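PDB 3IGH: uncharacterized metal-dependent hydrolase from Pyrococcus horikoshii, which is of unknown function but, as a member of the amidohydrolase family, probably hydrolyses carbon-nitrogen bonds other than peptide bonds. Local coordinates for residues N123-V129 and A141-M145; F130-F136 and L169-R173. All blocks are in the same frame, centred on the assembly; numbering follows the deposited sequence.

Interaction 1: N123-V129 and A141-M145; sequences NAIDKPV and ANDKM. With SO4 (sulfate ion), chain M.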
# COMPACT_ATOMS: atom_id res chain seq x y z
N ASN A 123 -5.26 -44.36 -7.54
CA ASN A 123 -6.26 -44.22 -8.61
C ASN A 123 -7.69 -44.54 -8.16
O ASN A 123 -8.66 -44.13 -8.80
CB ASN A 123 -5.88 -45.04 -9.85
CG ASN A 123 -4.78 -44.39 -10.68
OD1 ASN A 123 -4.58 -43.17 -10.63
ND2 ASN A 123 -4.06 -45.19 -11.44
N ALA A 124 -7.81 -45.24 -7.02
CA ALA A 124 -9.10 -45.55 -6.40
C ALA A 124 -9.85 -44.32 -5.89
O ALA A 124 -11.06 -44.37 -5.65
CB ALA A 124 -8.91 -46.56 -5.27
N ILE A 125 -9.13 -43.21 -5.70
CA ILE A 125 -9.76 -41.94 -5.35
C ILE A 125 -10.00 -41.16 -6.64
O ILE A 125 -9.07 -40.95 -7.42
CB ILE A 125 -8.89 -41.13 -4.37
CG1 ILE A 125 -8.62 -41.94 -3.10
CG2 ILE A 125 -9.57 -39.81 -4.00
CD1 ILE A 125 -7.16 -42.11 -2.78
N ASP A 126 -11.25 -40.73 -6.85
CA ASP A 126 -11.68 -40.12 -8.12
C ASP A 126 -11.35 -38.62 -8.21
O ASP A 126 -12.09 -37.83 -8.81
CB ASP A 126 -13.18 -40.39 -8.34
CG ASP A 126 -13.61 -40.22 -9.79
OD1 ASP A 126 -12.86 -40.66 -10.70
OD2 ASP A 126 -14.69 -39.65 -10.02
N LYS A 127 -10.22 -38.24 -7.62
CA LYS A 127 -9.76 -36.85 -7.56
C LYS A 127 -8.24 -36.86 -7.72
O LYS A 127 -7.60 -37.90 -7.48
CB LYS A 127 -10.15 -36.22 -6.22
CG LYS A 127 -11.62 -35.88 -6.08
CD LYS A 127 -11.92 -35.27 -4.72
CE LYS A 127 -13.37 -34.82 -4.62
NZ LYS A 127 -13.64 -34.11 -3.34
N PRO A 128 -7.64 -35.72 -8.14
CA PRO A 128 -6.18 -35.66 -8.08
C PRO A 128 -5.73 -35.80 -6.62
O PRO A 128 -6.32 -35.18 -5.73
CB PRO A 128 -5.86 -34.25 -8.61
CG PRO A 128 -7.08 -33.86 -9.39
CD PRO A 128 -8.22 -34.48 -8.68
N VAL A 129 -4.75 -36.67 -6.41
CA VAL A 129 -4.22 -36.99 -5.07
C VAL A 129 -2.72 -36.80 -5.10
O VAL A 129 -2.05 -37.29 -6.00
CB VAL A 129 -4.55 -38.47 -4.66
CG1 VAL A 129 -3.80 -38.87 -3.38
CG2 VAL A 129 -6.03 -38.63 -4.44
N ALA A 141 1.77 -39.62 -6.22
CA ALA A 141 0.61 -39.03 -6.87
C ALA A 141 -0.12 -40.04 -7.77
O ALA A 141 0.52 -40.92 -8.35
CB ALA A 141 1.04 -37.80 -7.68
N ASN A 142 -1.44 -39.92 -7.86
CA ASN A 142 -2.22 -40.70 -8.82
C ASN A 142 -2.20 -40.11 -10.25
O ASN A 142 -1.56 -39.07 -10.49
CB ASN A 142 -3.65 -40.99 -8.31
CG ASN A 142 -4.57 -39.76 -8.27
OD1 ASN A 142 -4.23 -38.65 -8.72
ND2 ASN A 142 -5.76 -39.97 -7.71
N ASP A 143 -2.87 -40.79 -11.19
CA ASP A 143 -2.92 -40.39 -12.61
C ASP A 143 -3.38 -38.95 -12.82
O ASP A 143 -2.72 -38.19 -13.53
CB ASP A 143 -3.85 -41.33 -13.40
CG ASP A 143 -3.24 -42.69 -13.66
OD1 ASP A 143 -4.01 -43.66 -13.87
OD2 ASP A 143 -2.00 -42.81 -13.66
N LYS A 144 -4.50 -38.60 -12.19
CA LYS A 144 -5.11 -37.27 -12.35
C LYS A 144 -4.19 -36.14 -11.91
O LYS A 144 -4.13 -35.08 -12.54
CB LYS A 144 -6.42 -37.21 -11.58
CG LYS A 144 -7.57 -37.97 -12.22
CD LYS A 144 -8.87 -37.72 -11.47
CE LYS A 144 -10.07 -38.26 -12.23
NZ LYS A 144 -10.12 -39.75 -12.23
N MET A 145 -3.47 -36.36 -10.81
CA MET A 145 -2.55 -35.37 -10.29
C MET A 145 -1.33 -35.27 -11.19
O MET A 145 -0.83 -34.17 -11.43
CB MET A 145 -2.14 -35.73 -8.86
CG MET A 145 -1.33 -34.64 -8.15
SD MET A 145 -2.33 -33.21 -7.73
CE MET A 145 -1.02 -32.01 -7.58
S SO4 M . -15.80 -31.74 -2.16
O1 SO4 M . -17.02 -32.26 -2.77
O2 SO4 M . -15.21 -32.77 -1.31
O3 SO4 M . -14.85 -31.38 -3.21
O4 SO4 M . -16.11 -30.56 -1.36
O HOH W 1 -6.20 -40.94 -10.98
O HOH W 2 -8.53 -41.10 -10.06
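Asn123 meets the start of helix 143-149 with its amide: OD1 accepts from Asp143 N at 3.0 Å, in the carbonyl plane and nearly straight (170°). ND2 bonds only weakly to Asp143 OD1; OD2 is salt-bridged to Arg119. A water joins Asn123 OD1 to Lys144 N, a second N-H of the first turn. Asp126 forms a salt bridge with Lys144, whose bent chain brings NZ above the carboxylate plane, 3.3 Å from OD1; a water links NZ to Ile125 O. The extended Lys127 side chain leads to Gly100 O, with a weak bond to a sulfate ion probably from the crystallisation liquor. Asn142 ND2 points straight at Lys127 O (2.8 Å, 178°) and also binds Leu122 O. The compact Pro128 ring rests CB on Met145 SD. Val129 O accepts from Asn142 N (3.3 Å), while Val129 N and Met145 N reach Asn142 OD1 from opposite faces, at 3.1 and 3.2 Å. Asparagine suits this N-cap: chi1 of 70° folds its short amide over the first turn, where OD1 receives Met145 N, and the same group ties down the loop. That loop joins helix 119-122 to strand 129-133; Ile125 and Val129 pack on helix 88-96, Pro128 on Leu148 of helix 143-149.

Interaction 2: F130-F136 and L169-R173; sequences FIYRKCF and LEEAR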
# COMPACT_ATOMS: atom_id res chain seq x y z
N PHE A 130 -2.20 -36.06 -4.12
CA PHE A 130 -0.77 -35.85 -3.96
C PHE A 130 -0.45 -36.03 -2.48
O PHE A 130 -0.96 -35.29 -1.63
CB PHE A 130 -0.42 -34.43 -4.43
CG PHE A 130 1.06 -34.14 -4.45
CD1 PHE A 130 1.81 -34.42 -5.57
CD2 PHE A 130 1.69 -33.56 -3.34
CE1 PHE A 130 3.17 -34.15 -5.61
CE2 PHE A 130 3.05 -33.28 -3.37
CZ PHE A 130 3.79 -33.57 -4.51
N ILE A 131 0.36 -37.04 -2.14
CA ILE A 131 0.61 -37.35 -0.72
C ILE A 131 2.08 -37.34 -0.33
O ILE A 131 2.89 -38.12 -0.84
CB ILE A 131 -0.11 -38.66 -0.24
CG1 ILE A 131 0.30 -39.89 -1.07
CG2 ILE A 131 -1.62 -38.48 -0.26
CD1 ILE A 131 -0.08 -41.22 -0.42
N TYR A 132 2.41 -36.44 0.60
CA TYR A 132 3.77 -36.33 1.10
C TYR A 132 4.07 -37.45 2.09
O TYR A 132 3.25 -37.74 2.97
CB TYR A 132 3.95 -35.02 1.84
CG TYR A 132 4.08 -33.81 0.96
CD1 TYR A 132 5.29 -33.51 0.32
CD2 TYR A 132 3.00 -32.93 0.79
CE1 TYR A 132 5.42 -32.37 -0.48
CE2 TYR A 132 3.12 -31.79 -0.01
CZ TYR A 132 4.33 -31.52 -0.63
OH TYR A 132 4.44 -30.40 -1.42
N ARG A 133 5.24 -38.05 1.95
CA ARG A 133 5.80 -38.91 2.98
C ARG A 133 6.16 -38.05 4.19
O ARG A 133 6.41 -36.85 4.04
CB ARG A 133 7.08 -39.60 2.48
CG ARG A 133 7.59 -40.73 3.40
CD ARG A 133 8.92 -41.31 2.96
NE ARG A 133 9.41 -42.25 3.96
CZ ARG A 133 10.21 -41.93 4.98
NH1 ARG A 133 10.64 -40.69 5.14
NH2 ARG A 133 10.58 -42.86 5.85
N LYS A 134 6.12 -38.66 5.37
CA LYS A 134 6.77 -38.14 6.57
C LYS A 134 8.10 -37.48 6.19
O LYS A 134 8.89 -38.05 5.43
CB LYS A 134 7.00 -39.32 7.53
CG LYS A 134 7.58 -39.00 8.88
CD LYS A 134 8.15 -40.26 9.52
CE LYS A 134 9.57 -40.54 9.05
NZ LYS A 134 10.26 -41.54 9.92
N CYS A 135 8.33 -36.26 6.69
CA CYS A 135 9.55 -35.46 6.43
C CYS A 135 9.58 -34.70 5.10
O CYS A 135 10.53 -33.94 4.85
CB CYS A 135 10.86 -36.26 6.65
SG CYS A 135 10.95 -37.07 8.28
N PHE A 136 8.56 -34.91 4.26
CA PHE A 136 8.28 -34.08 3.07
C PHE A 136 9.39 -34.08 2.00
O PHE A 136 9.54 -33.10 1.27
CB PHE A 136 7.92 -32.63 3.48
CG PHE A 136 6.68 -32.52 4.35
CD1 PHE A 136 5.44 -32.25 3.78
CD2 PHE A 136 6.76 -32.64 5.73
CE1 PHE A 136 4.30 -32.13 4.56
CE2 PHE A 136 5.63 -32.53 6.53
CZ PHE A 136 4.39 -32.27 5.94
N LEU A 169 10.51 -33.44 -6.98
CA LEU A 169 9.62 -32.96 -5.92
C LEU A 169 9.67 -31.44 -5.83
O LEU A 169 8.64 -30.79 -5.60
CB LEU A 169 9.96 -33.58 -4.57
CG LEU A 169 8.98 -33.20 -3.45
CD1 LEU A 169 7.57 -33.71 -3.76
CD2 LEU A 169 9.45 -33.70 -2.12
N GLU A 170 10.87 -30.90 -6.01
CA GLU A 170 11.09 -29.46 -6.10
C GLU A 170 10.27 -28.88 -7.27
O GLU A 170 9.65 -27.83 -7.14
CB GLU A 170 12.59 -29.18 -6.29
CG GLU A 170 13.00 -27.71 -6.38
CD GLU A 170 14.46 -27.54 -6.79
OE1 GLU A 170 15.27 -28.45 -6.54
OE2 GLU A 170 14.79 -26.48 -7.36
N GLU A 171 10.27 -29.60 -8.39
CA GLU A 171 9.48 -29.19 -9.56
C GLU A 171 7.99 -29.28 -9.25
O GLU A 171 7.24 -28.35 -9.53
CB GLU A 171 9.82 -30.04 -10.80
CG GLU A 171 9.10 -29.59 -12.07
CD GLU A 171 9.23 -30.57 -13.23
OE1 GLU A 171 9.28 -31.80 -12.99
OE2 GLU A 171 9.25 -30.11 -14.39
N ALA A 172 7.56 -30.39 -8.66
CA ALA A 172 6.16 -30.60 -8.32
C ALA A 172 5.63 -29.52 -7.38
O ALA A 172 4.51 -29.04 -7.58
CB ALA A 172 5.95 -31.98 -7.70
N ARG A 173 6.44 -29.09 -6.45
CA ARG A 173 6.03 -28.09 -5.51
C ARG A 173 5.87 -26.75 -6.18
O ARG A 173 4.95 -26.04 -5.91
CB ARG A 173 7.07 -27.96 -4.45
CG ARG A 173 6.93 -28.90 -3.37
CD ARG A 173 7.33 -28.20 -2.12
NE ARG A 173 8.11 -29.08 -1.29
CZ ARG A 173 7.84 -29.30 -0.02
NH1 ARG A 173 8.59 -30.14 0.67
NH2 ARG A 173 6.84 -28.67 0.56
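A chi1 of -175° swings CG of Leu169 over toward the strand, extending its methyls from helix 166-180: CD1 meets Phe130 CZ at 3.9 Å, at the ring edge and near its plane, and Tyr132 CE1 at 4.1 Å. A matching first torsion carries the Phe130 ring out to the helix, where Ala172 CB lies 4.1 Å from CE1; a small alanine lets the large ring come close to the helix backbone. Strand 129-133 belongs to a mixed sheet, and helix 166-180 packs over one side of it, its short segment running at 134° to the strand. Being i and i+2 on a strand, Phe130 and Tyr132 lie on the same face of it, the one turned to the helix. Beyond the strand a type II turn from Arg133 to Phe136 folds back, so the Tyr132 ring lies between Phe130 CE2 over one face and Phe136 CD1 over the other, both offset toward the rim. In the conformer described, one of two modelled, Arg173 curves its long, flexible chain back to Tyr132, whose CE1 sits 3.9 Å above the guanidinium centre, the planes tilted 39° apart; Arg173 CG also touches Tyr132 OH at 3.5 Å. Leu169 CD2 packs against Phe136 O at 3.4 Å.

Interactions 1 and 2 lie about 15 Å apart, centre to centre, and share strand 129-133: Val129 closes the first segment of interaction 1 and Phe130 opens that of interaction 2. Their segments alternate along the chain, 123-129, 130-136, 141-145, then 169-173. The strand is held to helix 143-149 near its start and to helix 166-180 further on. The contacts touch directly, through Met145 CG and Phe130 CB at 3.8 Å and Ala141 CB and Phe130 CD1 at 4.1 Å. Both belong to a substructure built round the mixed sheet of strands 103-108, 129-133 and 138-141, separate from the parallel strands 202-210 to 395-397, which probably correspond to the family's TIM-barrel-like fold.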